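PDB 2QPX: predicted metal-dependent hydrolase of the TIM-barrel fold from Lactobacillus casei, which is probably a zinc-dependent hydrolase of the amidohydrolase type, holding two zinc ions at its metal centre, though its substrate is unknown. Local coordinates for residues Asp10-Asp24 against His94-Asp108. Sequence-based numbering, arbitrary orientation. Where two conformers were deposited one is given.
With ZN (zinc ion), chain B; EDO (1,2-ethanediol), chain L.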
loop_
_atom_site.group_PDB
_atom_site.type_symbol
_atom_site.label_atom_id
_atom_site.label_comp_id
_atom_site.label_asym_id
_atom_site.label_seq_id
_atom_site.Cartn_x
_atom_site.Cartn_y
_atom_site.Cartn_z
ATOM N N ASP A 10 10.760 -9.445 -27.091
ATOM C CA ASP A 10 9.857 -10.041 -28.061
ATOM C C ASP A 10 10.124 -11.537 -28.280
ATOM O O ASP A 10 9.193 -12.329 -28.435
ATOM C CB ASP A 10 9.972 -9.337 -29.433
ATOM C CG ASP A 10 9.250 -8.031 -29.490
ATOM O OD1 ASP A 10 8.368 -7.754 -28.640
ATOM O OD2 ASP A 10 9.555 -7.259 -30.425
ATOM N N GLN A 11 11.393 -11.920 -28.295
ATOM C CA GLN A 11 11.752 -13.293 -28.586
ATOM C C GLN A 11 11.907 -14.206 -27.364
ATOM O O GLN A 11 12.138 -15.411 -27.514
ATOM C CB GLN A 11 13.003 -13.361 -29.481
ATOM C CG GLN A 11 14.259 -12.815 -28.882
ATOM C CD GLN A 11 14.933 -13.795 -27.939
ATOM O OE1 GLN A 11 15.288 -14.899 -28.359
ATOM N NE2 GLN A 11 15.115 -13.398 -26.654
ATOM N N VAL A 12 11.786 -13.664 -26.141
ATOM C CA VAL A 12 11.985 -14.459 -24.938
ATOM C C VAL A 12 10.826 -15.460 -24.746
ATOM O O VAL A 12 9.674 -15.080 -24.780
ATOM C CB VAL A 12 12.127 -13.537 -23.695
ATOM C CG1 VAL A 12 12.114 -14.349 -22.404
ATOM C CG2 VAL A 12 13.389 -12.659 -23.788
ATOM N N PRO A 13 11.132 -16.740 -24.549
ATOM C CA PRO A 13 10.054 -17.692 -24.282
ATOM C C PRO A 13 9.415 -17.518 -22.893
ATOM O O PRO A 13 10.027 -16.965 -21.976
ATOM C CB PRO A 13 10.748 -19.040 -24.373
ATOM C CG PRO A 13 12.171 -18.760 -24.316
ATOM C CD PRO A 13 12.457 -17.393 -24.622
ATOM N N LEU A 14 8.183 -17.992 -22.784
ATOM C CA LEU A 14 7.425 -17.928 -21.508
ATOM C C LEU A 14 7.064 -19.305 -21.054
ATOM O O LEU A 14 6.502 -20.088 -21.823
ATOM C CB LEU A 14 6.127 -17.103 -21.690
ATOM C CG LEU A 14 6.295 -15.637 -22.094
ATOM C CD1 LEU A 14 4.942 -15.044 -22.520
ATOM C CD2 LEU A 14 6.964 -14.797 -20.963
ATOM N N LEU A 15 7.353 -19.593 -19.784
ATOM C CA LEU A 15 6.844 -20.801 -19.133
ATOM C C LEU A 15 5.761 -20.288 -18.192
ATOM O O LEU A 15 6.072 -19.623 -17.202
ATOM C CB LEU A 15 7.947 -21.544 -18.384
ATOM C CG LEU A 15 7.662 -23.003 -18.014
ATOM C CD1 LEU A 15 8.885 -23.672 -17.326
ATOM C CD2 LEU A 15 6.349 -23.203 -17.152
ATOM N N ASP A 16 4.510 -20.567 -18.543
ATOM C CA ASP A 16 3.377 -20.049 -17.764
ATOM C C ASP A 16 3.145 -21.035 -16.620
ATOM O O ASP A 16 2.457 -22.046 -16.780
ATOM C CB ASP A 16 2.124 -19.925 -18.631
ATOM C CG ASP A 16 1.054 -19.028 -18.023
ATOM O OD1 ASP A 16 1.098 -18.785 -16.789
ATOM O OD2 ASP A 16 0.143 -18.623 -18.809
ATOM N N HIS A 17 3.704 -20.698 -15.455
ATOM C CA HIS A 17 3.781 -21.681 -14.354
ATOM C C HIS A 17 2.466 -21.863 -13.589
ATOM O O HIS A 17 2.364 -22.799 -12.790
ATOM C CB HIS A 17 4.956 -21.392 -13.396
ATOM C CG HIS A 17 4.588 -20.439 -12.330
ATOM N ND1 HIS A 17 4.267 -20.854 -11.053
ATOM C CD2 HIS A 17 4.379 -19.096 -12.373
ATOM C CE1 HIS A 17 3.837 -19.804 -10.373
ATOM N NE2 HIS A 17 3.909 -18.719 -11.135
ATOM N N HIS A 18 1.494 -20.983 -13.816
ATOM C CA HIS A 18 0.196 -21.112 -13.203
ATOM C C HIS A 18 -0.883 -20.541 -14.104
ATOM O O HIS A 18 -0.972 -19.315 -14.271
ATOM C CB HIS A 18 0.141 -20.416 -11.841
ATOM C CG HIS A 18 -1.226 -20.474 -11.246
ATOM N ND1 HIS A 18 -1.700 -21.574 -10.564
ATOM C CD2 HIS A 18 -2.247 -19.595 -11.304
ATOM C CE1 HIS A 18 -2.956 -21.353 -10.198
ATOM N NE2 HIS A 18 -3.320 -20.168 -10.656
ATOM N N CYS A 19 -1.751 -21.420 -14.599
ATOM C CA CYS A 19 -2.849 -21.005 -15.464
ATOM C C CYS A 19 -3.938 -22.074 -15.415
ATOM O O CYS A 19 -3.891 -22.982 -14.594
ATOM C CB CYS A 19 -2.324 -20.694 -16.879
ATOM S SG CYS A 19 -1.461 -22.096 -17.639
ATOM N N HIS A 20 -4.916 -21.967 -16.300
ATOM C CA HIS A 20 -6.172 -22.677 -16.161
ATOM C C HIS A 20 -6.730 -23.149 -17.527
ATOM O O HIS A 20 -6.319 -22.694 -18.616
ATOM C CB HIS A 20 -7.178 -21.775 -15.461
ATOM C CG HIS A 20 -6.823 -21.492 -14.026
ATOM N ND1 HIS A 20 -6.865 -22.461 -13.052
ATOM C CD2 HIS A 20 -6.410 -20.353 -13.407
ATOM C CE1 HIS A 20 -6.455 -21.937 -11.895
ATOM N NE2 HIS A 20 -6.178 -20.655 -12.080
ATOM N N PHE A 21 -7.648 -24.105 -17.463
ATOM C CA PHE A 21 -8.237 -24.669 -18.658
ATOM C C PHE A 21 -8.878 -23.618 -19.556
ATOM O O PHE A 21 -9.508 -22.642 -19.100
ATOM C CB PHE A 21 -9.365 -25.620 -18.316
ATOM C CG PHE A 21 -8.958 -26.859 -17.584
ATOM C CD1 PHE A 21 -8.112 -27.783 -18.119
ATOM C CD2 PHE A 21 -9.481 -27.110 -16.319
ATOM C CE1 PHE A 21 -7.803 -28.967 -17.440
ATOM C CE2 PHE A 21 -9.157 -28.268 -15.645
ATOM C CZ PHE A 21 -8.325 -29.192 -16.215
ATOM N N LEU A 22 -8.757 -23.881 -20.859
ATOM C CA LEU A 22 -9.559 -23.206 -21.868
ATOM C C LEU A 22 -10.937 -23.838 -22.010
ATOM O O LEU A 22 -11.146 -24.972 -21.570
ATOM C CB LEU A 22 -8.819 -23.224 -23.238
ATOM C CG LEU A 22 -7.458 -22.521 -23.280
ATOM C CD1 LEU A 22 -6.681 -22.977 -24.548
ATOM C CD2 LEU A 22 -7.654 -21.016 -23.309
ATOM N N ILE A 23 -11.845 -23.112 -22.661
ATOM C CA ILE A 23 -13.160 -23.629 -22.994
ATOM C C ILE A 23 -13.291 -23.921 -24.483
ATOM O O ILE A 23 -12.480 -23.523 -25.300
ATOM C CB ILE A 23 -14.292 -22.674 -22.526
ATOM C CG1 ILE A 23 -14.401 -21.423 -23.409
ATOM C CG2 ILE A 23 -14.164 -22.369 -20.995
ATOM C CD1 ILE A 23 -15.662 -20.591 -23.163
ATOM N N ASP A 24 -14.315 -24.710 -24.784
ATOM C CA ASP A 24 -14.737 -25.049 -26.153
ATOM C C ASP A 24 -14.951 -23.796 -26.999
ATOM O O ASP A 24 -15.778 -22.963 -26.655
ATOM C CB ASP A 24 -16.029 -25.882 -26.026
ATOM C CG ASP A 24 -16.552 -26.442 -27.345
ATOM O OD1 ASP A 24 -16.067 -26.106 -28.416
ATOM O OD2 ASP A 24 -17.491 -27.255 -27.259
ATOM N N HIS A 94 5.404 -16.301 -27.701
ATOM C CA HIS A 94 6.454 -17.305 -27.488
ATOM C C HIS A 94 6.193 -18.115 -26.182
ATOM O O HIS A 94 7.127 -18.475 -25.487
ATOM C CB HIS A 94 7.864 -16.673 -27.519
ATOM C CG HIS A 94 8.256 -16.140 -28.862
ATOM N ND1 HIS A 94 9.205 -16.757 -29.632
ATOM C CD2 HIS A 94 7.826 -15.076 -29.569
ATOM C CE1 HIS A 94 9.343 -16.092 -30.772
ATOM N NE2 HIS A 94 8.504 -15.074 -30.769
ATOM N N PHE A 95 4.925 -18.393 -25.877
ATOM C CA PHE A 95 4.651 -19.375 -24.828
ATOM C C PHE A 95 5.265 -20.715 -25.218
ATOM O O PHE A 95 5.118 -21.166 -26.356
ATOM C CB PHE A 95 3.153 -19.569 -24.630
ATOM C CG PHE A 95 2.437 -18.472 -23.867
ATOM C CD1 PHE A 95 2.024 -17.307 -24.497
ATOM C CD2 PHE A 95 2.118 -18.625 -22.518
ATOM C CE1 PHE A 95 1.284 -16.350 -23.843
ATOM C CE2 PHE A 95 1.372 -17.655 -21.867
ATOM C CZ PHE A 95 0.983 -16.519 -22.498
ATOM N N LYS A 96 5.933 -21.359 -24.277
ATOM C CA LYS A 96 6.517 -22.687 -24.528
ATOM C C LYS A 96 5.977 -23.809 -23.657
ATOM O O LYS A 96 6.175 -24.972 -23.972
ATOM C CB LYS A 96 8.045 -22.640 -24.436
ATOM C CG LYS A 96 8.697 -21.760 -25.512
ATOM C CD LYS A 96 8.428 -22.237 -26.926
ATOM C CE LYS A 96 9.111 -21.278 -27.914
ATOM N NZ LYS A 96 8.924 -21.766 -29.293
ATOM N N GLU A 97 5.286 -23.496 -22.559
ATOM C CA GLU A 97 4.670 -24.535 -21.716
ATOM C C GLU A 97 3.613 -23.883 -20.839
ATOM O O GLU A 97 3.805 -22.749 -20.431
ATOM C CB GLU A 97 5.712 -25.256 -20.861
ATOM C CG GLU A 97 5.180 -26.516 -20.193
ATOM C CD GLU A 97 6.167 -27.233 -19.344
ATOM O OE1 GLU A 97 7.073 -26.572 -18.801
ATOM O OE2 GLU A 97 6.013 -28.478 -19.228
ATOM N N LEU A 98 2.540 -24.624 -20.558
ATOM C CA LEU A 98 1.520 -24.243 -19.599
ATOM C C LEU A 98 1.468 -25.248 -18.476
ATOM O O LEU A 98 1.392 -26.447 -18.725
ATOM C CB LEU A 98 0.155 -24.210 -20.258
ATOM C CG LEU A 98 -0.003 -23.343 -21.535
ATOM C CD1 LEU A 98 -1.483 -23.402 -21.997
ATOM C CD2 LEU A 98 0.580 -21.932 -21.428
ATOM N N LEU A 99 1.463 -24.758 -17.231
ATOM C CA LEU A 99 1.185 -25.605 -16.073
ATOM C C LEU A 99 -0.196 -25.208 -15.540
ATOM O O LEU A 99 -0.368 -24.119 -14.995
ATOM C CB LEU A 99 2.268 -25.465 -14.997
ATOM C CG LEU A 99 3.732 -25.486 -15.456
ATOM C CD1 LEU A 99 4.705 -25.451 -14.259
ATOM C CD2 LEU A 99 3.988 -26.695 -16.341
ATOM N N ILE A 100 -1.171 -26.090 -15.725
ATOM C CA ILE A 100 -2.571 -25.825 -15.446
ATOM C C ILE A 100 -2.974 -26.413 -14.078
ATOM O O ILE A 100 -2.802 -27.607 -13.804
ATOM C CB ILE A 100 -3.498 -26.393 -16.518
ATOM C CG1 ILE A 100 -3.341 -25.552 -17.815
ATOM C CG2 ILE A 100 -4.950 -26.450 -16.033
ATOM C CD1 ILE A 100 -4.179 -25.980 -19.006
ATOM N N ASP A 101 -3.486 -25.529 -13.224
ATOM C CA ASP A 101 -4.136 -25.912 -11.973
ATOM C C ASP A 101 -5.487 -26.529 -12.351
ATOM O O ASP A 101 -6.421 -25.834 -12.758
ATOM C CB ASP A 101 -4.292 -24.671 -11.089
ATOM C CG ASP A 101 -5.216 -24.880 -9.896
ATOM O OD1 ASP A 101 -5.782 -25.956 -9.650
ATOM O OD2 ASP A 101 -5.361 -23.855 -9.224
ATOM N N THR A 102 -5.595 -27.846 -12.240
ATOM C CA THR A 102 -6.742 -28.542 -12.781
ATOM C C THR A 102 -7.950 -28.519 -11.803
ATOM O O THR A 102 -8.979 -29.126 -12.085
ATOM C CB THR A 102 -6.381 -29.991 -13.145
ATOM O OG1 THR A 102 -5.890 -30.654 -11.976
ATOM C CG2 THR A 102 -5.354 -30.070 -14.256
ATOM N N GLY A 103 -7.821 -27.822 -10.671
ATOM C CA GLY A 103 -8.901 -27.731 -9.697
ATOM C C GLY A 103 -9.970 -26.680 -9.993
ATOM O O GLY A 103 -11.015 -26.690 -9.369
ATOM N N PHE A 104 -9.717 -25.766 -10.933
ATOM C CA PHE A 104 -10.733 -24.822 -11.432
ATOM C C PHE A 104 -11.270 -25.302 -12.769
ATOM O O PHE A 104 -10.502 -25.549 -13.691
ATOM C CB PHE A 104 -10.149 -23.430 -11.618
ATOM C CG PHE A 104 -11.066 -22.477 -12.366
ATOM C CD1 PHE A 104 -12.265 -22.095 -11.828
ATOM C CD2 PHE A 104 -10.745 -22.047 -13.661
ATOM C CE1 PHE A 104 -13.121 -21.276 -12.533
ATOM C CE2 PHE A 104 -11.582 -21.214 -14.350
ATOM C CZ PHE A 104 -12.780 -20.856 -13.802
ATOM N N VAL A 105 -12.585 -25.415 -12.872
ATOM C CA VAL A 105 -13.205 -25.907 -14.093
ATOM C C VAL A 105 -14.175 -24.861 -14.616
ATOM O O VAL A 105 -15.247 -24.634 -14.029
ATOM C CB VAL A 105 -13.942 -27.219 -13.839
ATOM C CG1 VAL A 105 -14.652 -27.689 -15.139
ATOM C CG2 VAL A 105 -12.978 -28.291 -13.344
ATOM N N PRO A 106 -13.811 -24.180 -15.721
ATOM C CA PRO A 106 -14.756 -23.201 -16.290
ATOM C C PRO A 106 -15.884 -23.950 -16.983
ATOM O O PRO A 106 -15.719 -25.106 -17.355
ATOM C CB PRO A 106 -13.904 -22.440 -17.311
ATOM C CG PRO A 106 -12.851 -23.434 -17.732
ATOM C CD PRO A 106 -12.577 -24.294 -16.508
ATOM N N ASP A 107 -17.013 -23.285 -17.189
ATOM C CA ASP A 107 -18.122 -23.912 -17.908
ATOM C C ASP A 107 -17.722 -24.202 -19.349
ATOM O O ASP A 107 -17.034 -23.400 -19.964
ATOM C CB ASP A 107 -19.344 -22.992 -17.911
ATOM C CG ASP A 107 -19.993 -22.832 -16.559
ATOM O OD1 ASP A 107 -19.756 -23.631 -15.646
ATOM O OD2 ASP A 107 -20.761 -21.868 -16.426
ATOM N N ASP A 108 -18.173 -25.339 -19.875
ATOM C CA ASP A 108 -17.834 -25.833 -21.212
ATOM C C ASP A 108 -16.325 -26.046 -21.390
ATOM O O ASP A 108 -15.745 -25.596 -22.381
ATOM C CB ASP A 108 -18.392 -24.876 -22.266
ATOM C CG ASP A 108 -19.805 -24.507 -21.992
ATOM O OD1 ASP A 108 -20.688 -25.376 -22.190
ATOM O OD2 ASP A 108 -20.061 -23.372 -21.535
HETATM ZN ZN ZN B . -5.305 -19.461 -10.615
HETATM C C1 EDO L . -21.191 -25.624 -26.641
HETATM O O1 EDO L . -22.002 -24.449 -26.516
HETATM C C2 EDO L . -20.654 -25.727 -28.062
HETATM O O2 EDO L . -19.918 -26.952 -28.244
HETATM O O HOH W 1 11.198 -18.192 -27.984
HETATM O O HOH W 2 -8.078 -24.713 -14.601
HETATM O O HOH W 3 -6.435 -17.959 -9.748
#
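His20 packs against Asp101 and Phe104 while its NE2 binds the zinc ion at 2.1 Å, a metal ligand positioned by what lies behind it. Its ND1 donates to a water in the ring plane, and only weakly to Asp101 O. That water also takes the N-H of Phe21 and gives its hydrogens to the carbonyls of Asp101 and Phe104, so four bonds fix it. The edge of the Phe104 ring meets the His20 face in a T-shaped pair, centroids 5.4 Å apart and planes at 82°. His18, its ND1 hydrogen-bonded to Gln226, supplies a second NE2 to the zinc; with CG anti to the backbone N (chi1 176°), its ring runs alongside the Asp101 carboxylate, whose OD2 lies 3.5 Å from His20 CE1 and forms a salt bridge with Arg129. Asp101 OD1 accepts from Gly103 N, an Asx turn that starts at the strand's last residue. Phe21 lies across Ile100, whose CG2 sits over one ring face, 4.0 Å from Phe21 CD1. Thr102 CG2 reaches Phe21 CZ, and Pro106 CD lies near the ring plane beside Phe21 CB. Were Phe21 cut back to an alanine, Ile100 CG2 and the Thr102 methyl would probably lose their aromatic partner and a gap would open beside Pro106. Leu14 CD1 stands over the Phe95 ring, 4.1 Å from its centroid, while Asp16 OD2, also bonded to Ser317, meets the ring edge in plane. Backbone bonds such as Lys96 N to Leu14 O (2.8 Å) join parallel strands 14-19 and 95-101, with two beta bulges. The His-X-His pair closing the first strand, joined at this zinc by Asp318, carboxylated Lys167 and a water, with Lys167, His228 and His264 holding the second, is characteristic of the binuclear centre of amidohydrolase TIM barrels.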